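Local atomic coordinates of monoglyceride lipase (Saccharomyces cerevisiae, PDB entry 4ZWN), a protein that hydrolyses monoacylglycerols to free fatty acids and glycerol, and also takes part in the breakdown of fatty acid ethyl esters. Residues Glu39-Tyr48 against His115-Lys126. The protein carries 2 engineered substitutions. Numbering follows the deposited sequence.
Sequences ENFDGAKFGY and HVFNDLEHFVEK
Strand 39-41 approaches helix 115-126 to 10.7 Å between axes at 132°, and the backbones are closest at Phe41 and Asp119, whose CA atoms are 7.6 Å apart. The strand belongs to the antiparallel beta hairpin at one edge of the alpha/beta-hydrolase sheet, and the helix packs on it. Phe41 and His122 form an offset stack, ring centroids 4.2 Å apart and planes at 22°. The two side chains run antiparallel, so that His122 CB lies over the centre of the Phe41 ring. Asp42 CB lies on the other face of that ring. With CG anti to the backbone N (chi1 170°), the His122 ring extends from the helix towards the hairpin, where it meets Glu39. His122 NE2 donates to Glu39 OE2 at 2.6 Å. The acceptor lies in the imidazole plane, but the donor meets the carboxylate from above its plane. Replacing His122 by an alanine would probably leave Glu39 OE2 without this donor and one face of Phe41 without its stacking partner. Deeper in, Phe123 turns its ring edge to the face of Phe46, and also stacks on Phe94 of the neighbouring strand 89-94. The Asp119 carboxylate, whose OD2 is salt-bridged to Arg97, touches the edges of two phenylalanine rings. Asp119 OD1 lies 3.3 Å from Phe41 CE2, and Asp119 OD2 lies 3.2 Å from Phe46 CZ.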
loop_
_atom_site.group_PDB
_atom_site.type_symbol
_atom_site.label_atom_id
_atom_site.label_comp_id
_atom_site.label_asym_id
_atom_site.label_seq_id
_atom_site.Cartn_x
_atom_site.Cartn_y
_atom_site.Cartn_z
ATOM N N GLU A 39 -11.317 5.805 15.183
ATOM C CA GLU A 39 -11.260 4.737 16.169
ATOM C C GLU A 39 -9.944 4.778 16.926
ATOM O O GLU A 39 -8.880 4.898 16.320
ATOM C CB GLU A 39 -11.433 3.368 15.510
ATOM C CG GLU A 39 -11.220 2.218 16.459
ATOM C CD GLU A 39 -11.657 0.901 15.874
ATOM O OE1 GLU A 39 -12.523 0.912 14.974
ATOM O OE2 GLU A 39 -11.133 -0.143 16.315
ATOM N N ASN A 40 -10.027 4.687 18.250
ATOM C CA ASN A 40 -8.852 4.715 19.110
ATOM C C ASN A 40 -8.248 3.328 19.316
ATOM O O ASN A 40 -8.966 2.347 19.527
ATOM C CB ASN A 40 -9.205 5.330 20.464
ATOM C CG ASN A 40 -9.498 6.818 20.377
ATOM O OD1 ASN A 40 -9.733 7.359 19.296
ATOM N ND2 ASN A 40 -9.482 7.488 21.523
ATOM N N PHE A 41 -6.923 3.257 19.252
ATOM C CA PHE A 41 -6.200 2.020 19.519
ATOM C C PHE A 41 -4.747 2.311 19.870
ATOM O O PHE A 41 -4.044 2.984 19.115
ATOM C CB PHE A 41 -6.268 1.074 18.315
ATOM C CG PHE A 41 -5.433 -0.168 18.471
ATOM C CD1 PHE A 41 -5.901 -1.244 19.209
ATOM C CD2 PHE A 41 -4.187 -0.263 17.873
ATOM C CE1 PHE A 41 -5.138 -2.391 19.355
ATOM C CE2 PHE A 41 -3.417 -1.410 18.014
ATOM C CZ PHE A 41 -3.895 -2.475 18.758
ATOM N N ASP A 42 -4.318 1.798 21.021
ATOM C CA ASP A 42 -2.933 1.890 21.478
ATOM C C ASP A 42 -2.382 3.311 21.395
ATOM O O ASP A 42 -1.297 3.538 20.864
ATOM C CB ASP A 42 -2.049 0.934 20.675
ATOM C CG ASP A 42 -0.710 0.682 21.339
ATOM O OD1 ASP A 42 -0.622 0.845 22.574
ATOM O OD2 ASP A 42 0.251 0.322 20.628
ATOM N N GLY A 43 -3.148 4.266 21.911
ATOM C CA GLY A 43 -2.685 5.636 22.032
ATOM C C GLY A 43 -2.701 6.441 20.747
ATOM O O GLY A 43 -1.942 7.399 20.601
ATOM N N ALA A 44 -3.564 6.060 19.812
ATOM C CA ALA A 44 -3.693 6.809 18.567
ATOM C C ALA A 44 -5.134 6.814 18.065
ATOM O O ALA A 44 -5.854 5.824 18.201
ATOM C CB ALA A 44 -2.762 6.240 17.509
ATOM N N LYS A 45 -5.551 7.940 17.495
ATOM C CA LYS A 45 -6.888 8.061 16.928
ATOM C C LYS A 45 -6.831 7.834 15.425
ATOM O O LYS A 45 -6.517 8.744 14.659
ATOM C CB LYS A 45 -7.495 9.432 17.239
ATOM C CG LYS A 45 -8.975 9.531 16.906
ATOM C CD LYS A 45 -9.537 10.918 17.170
ATOM C CE LYS A 45 -9.028 11.928 16.155
ATOM N NZ LYS A 45 -9.756 13.224 16.251
ATOM N N PHE A 46 -7.131 6.608 15.010
ATOM C CA PHE A 46 -7.029 6.222 13.610
ATOM C C PHE A 46 -8.229 6.678 12.786
ATOM O O PHE A 46 -9.372 6.336 13.092
ATOM C CB PHE A 46 -6.875 4.703 13.488
ATOM C CG PHE A 46 -5.564 4.181 13.999
ATOM C CD1 PHE A 46 -5.416 3.816 15.326
ATOM C CD2 PHE A 46 -4.481 4.046 13.149
ATOM C CE1 PHE A 46 -4.209 3.333 15.796
ATOM C CE2 PHE A 46 -3.272 3.563 13.614
ATOM C CZ PHE A 46 -3.137 3.207 14.939
ATOM N N GLY A 47 -7.962 7.452 11.738
ATOM C CA GLY A 47 -8.984 7.778 10.762
ATOM C C GLY A 47 -9.089 6.653 9.748
ATOM O O GLY A 47 -8.074 6.174 9.241
ATOM N N TYR A 48 -10.309 6.215 9.454
ATOM C CA TYR A 48 -10.495 5.113 8.519
ATOM C C TYR A 48 -11.759 5.269 7.686
ATOM O O TYR A 48 -12.624 6.089 7.991
ATOM C CB TYR A 48 -10.527 3.774 9.264
ATOM C CG TYR A 48 -11.752 3.580 10.127
ATOM C CD1 TYR A 48 -12.862 2.898 9.648
ATOM C CD2 TYR A 48 -11.798 4.078 11.421
ATOM C CE1 TYR A 48 -13.982 2.720 10.433
ATOM C CE2 TYR A 48 -12.912 3.904 12.214
ATOM C CZ TYR A 48 -14.001 3.223 11.716
ATOM O OH TYR A 48 -15.115 3.049 12.506
ATOM N N HIS A 115 4.622 -1.003 16.041
ATOM C CA HIS A 115 3.324 -0.357 15.868
ATOM C C HIS A 115 2.734 -0.604 14.489
ATOM O O HIS A 115 1.519 -0.756 14.352
ATOM C CB HIS A 115 3.429 1.150 16.108
ATOM C CG HIS A 115 3.527 1.525 17.553
ATOM N ND1 HIS A 115 4.733 1.704 18.194
ATOM C CD2 HIS A 115 2.568 1.748 18.481
ATOM C CE1 HIS A 115 4.513 2.026 19.456
ATOM N NE2 HIS A 115 3.208 2.058 19.656
ATOM N N VAL A 116 3.595 -0.629 13.476
ATOM C CA VAL A 116 3.162 -0.831 12.099
ATOM C C VAL A 116 2.325 -2.103 11.974
ATOM O O VAL A 116 1.227 -2.084 11.417
ATOM C CB VAL A 116 4.367 -0.900 11.135
ATOM C CG1 VAL A 116 3.957 -1.510 9.802
ATOM C CG2 VAL A 116 4.965 0.486 10.933
ATOM N N PHE A 117 2.833 -3.200 12.525
ATOM C CA PHE A 117 2.148 -4.477 12.404
ATOM C C PHE A 117 1.097 -4.683 13.484
ATOM O O PHE A 117 0.065 -5.302 13.230
ATOM C CB PHE A 117 3.163 -5.619 12.415
ATOM C CG PHE A 117 3.865 -5.797 11.101
ATOM C CD1 PHE A 117 3.279 -6.533 10.083
ATOM C CD2 PHE A 117 5.093 -5.205 10.870
ATOM C CE1 PHE A 117 3.913 -6.687 8.866
ATOM C CE2 PHE A 117 5.734 -5.357 9.654
ATOM C CZ PHE A 117 5.143 -6.099 8.651
ATOM N N ASN A 118 1.345 -4.157 14.678
ATOM C CA ASN A 118 0.372 -4.263 15.757
ATOM C C ASN A 118 -0.919 -3.528 15.415
ATOM O O ASN A 118 -2.014 -4.029 15.678
ATOM C CB ASN A 118 0.944 -3.721 17.064
ATOM C CG ASN A 118 0.056 -4.028 18.256
ATOM O OD1 ASN A 118 -0.366 -5.168 18.450
ATOM N ND2 ASN A 118 -0.242 -3.009 19.053
ATOM N N ASP A 119 -0.788 -2.340 14.830
ATOM C CA ASP A 119 -1.951 -1.595 14.362
ATOM C C ASP A 119 -2.638 -2.355 13.239
ATOM O O ASP A 119 -3.864 -2.397 13.166
ATOM C CB ASP A 119 -1.558 -0.198 13.874
ATOM C CG ASP A 119 -1.011 0.679 14.982
ATOM O OD1 ASP A 119 -1.296 0.402 16.167
ATOM O OD2 ASP A 119 -0.297 1.652 14.664
ATOM N N LEU A 120 -1.834 -2.956 12.367
ATOM C CA LEU A 120 -2.358 -3.702 11.231
ATOM C C LEU A 120 -3.186 -4.898 11.690
ATOM O O LEU A 120 -4.273 -5.136 11.166
ATOM C CB LEU A 120 -1.218 -4.167 10.319
ATOM C CG LEU A 120 -1.630 -4.922 9.051
ATOM C CD1 LEU A 120 -2.639 -4.119 8.242
ATOM C CD2 LEU A 120 -0.410 -5.243 8.206
ATOM N N GLU A 121 -2.677 -5.640 12.670
ATOM C CA GLU A 121 -3.391 -6.803 13.192
ATOM C C GLU A 121 -4.756 -6.409 13.742
ATOM O O GLU A 121 -5.725 -7.159 13.616
ATOM C CB GLU A 121 -2.575 -7.506 14.282
ATOM C CG GLU A 121 -1.254 -8.107 13.814
ATOM C CD GLU A 121 -1.421 -9.377 12.995
ATOM O OE1 GLU A 121 -2.571 -9.769 12.704
ATOM O OE2 GLU A 121 -0.391 -9.991 12.646
ATOM N N HIS A 122 -4.830 -5.226 14.345
ATOM C CA HIS A 122 -6.083 -4.726 14.898
ATOM C C HIS A 122 -7.151 -4.533 13.827
ATOM O O HIS A 122 -8.311 -4.896 14.026
ATOM C CB HIS A 122 -5.862 -3.403 15.632
ATOM C CG HIS A 122 -7.135 -2.719 16.022
ATOM N ND1 HIS A 122 -7.877 -3.098 17.121
ATOM C CD2 HIS A 122 -7.813 -1.698 15.445
ATOM C CE1 HIS A 122 -8.948 -2.331 17.211
ATOM N NE2 HIS A 122 -8.935 -1.475 16.206
ATOM N N PHE A 123 -6.757 -3.953 12.697
ATOM C CA PHE A 123 -7.701 -3.645 11.629
ATOM C C PHE A 123 -7.958 -4.847 10.735
ATOM O O PHE A 123 -8.980 -4.911 10.052
ATOM C CB PHE A 123 -7.200 -2.466 10.797
ATOM C CG PHE A 123 -7.278 -1.153 11.514
ATOM C CD1 PHE A 123 -8.492 -0.495 11.646
ATOM C CD2 PHE A 123 -6.146 -0.579 12.065
ATOM C CE1 PHE A 123 -8.574 0.712 12.311
ATOM C CE2 PHE A 123 -6.219 0.628 12.732
ATOM C CZ PHE A 123 -7.436 1.275 12.854
ATOM N N VAL A 124 -7.029 -5.795 10.739
ATOM C CA VAL A 124 -7.247 -7.062 10.057
ATOM C C VAL A 124 -8.362 -7.819 10.767
ATOM O O VAL A 124 -9.315 -8.277 10.138
ATOM C CB VAL A 124 -5.966 -7.925 10.012
ATOM C CG1 VAL A 124 -6.309 -9.377 9.722
ATOM C CG2 VAL A 124 -4.998 -7.386 8.975
ATOM N N GLU A 125 -8.246 -7.925 12.088
ATOM C CA GLU A 125 -9.233 -8.639 12.889
ATOM C C GLU A 125 -10.599 -7.964 12.862
ATOM O O GLU A 125 -11.628 -8.632 12.950
ATOM C CB GLU A 125 -8.746 -8.771 14.328
ATOM C CG GLU A 125 -7.516 -9.642 14.468
ATOM C CD GLU A 125 -6.970 -9.644 15.875
ATOM O OE1 GLU A 125 -7.480 -8.866 16.709
ATOM O OE2 GLU A 125 -6.030 -10.423 16.148
ATOM N N LYS A 126 -10.602 -6.640 12.742
ATOM C CA LYS A 126 -11.843 -5.880 12.639
ATOM C C LYS A 126 -12.592 -6.244 11.364
ATOM O O LYS A 126 -13.790 -6.534 11.394
ATOM C CB LYS A 126 -11.556 -4.377 12.668
ATOM C CG LYS A 126 -12.787 -3.491 12.510
ATOM C CD LYS A 126 -12.390 -2.022 12.399
ATOM C CE LYS A 126 -13.543 -1.084 12.746
ATOM N NZ LYS A 126 -14.661 -1.142 11.765
#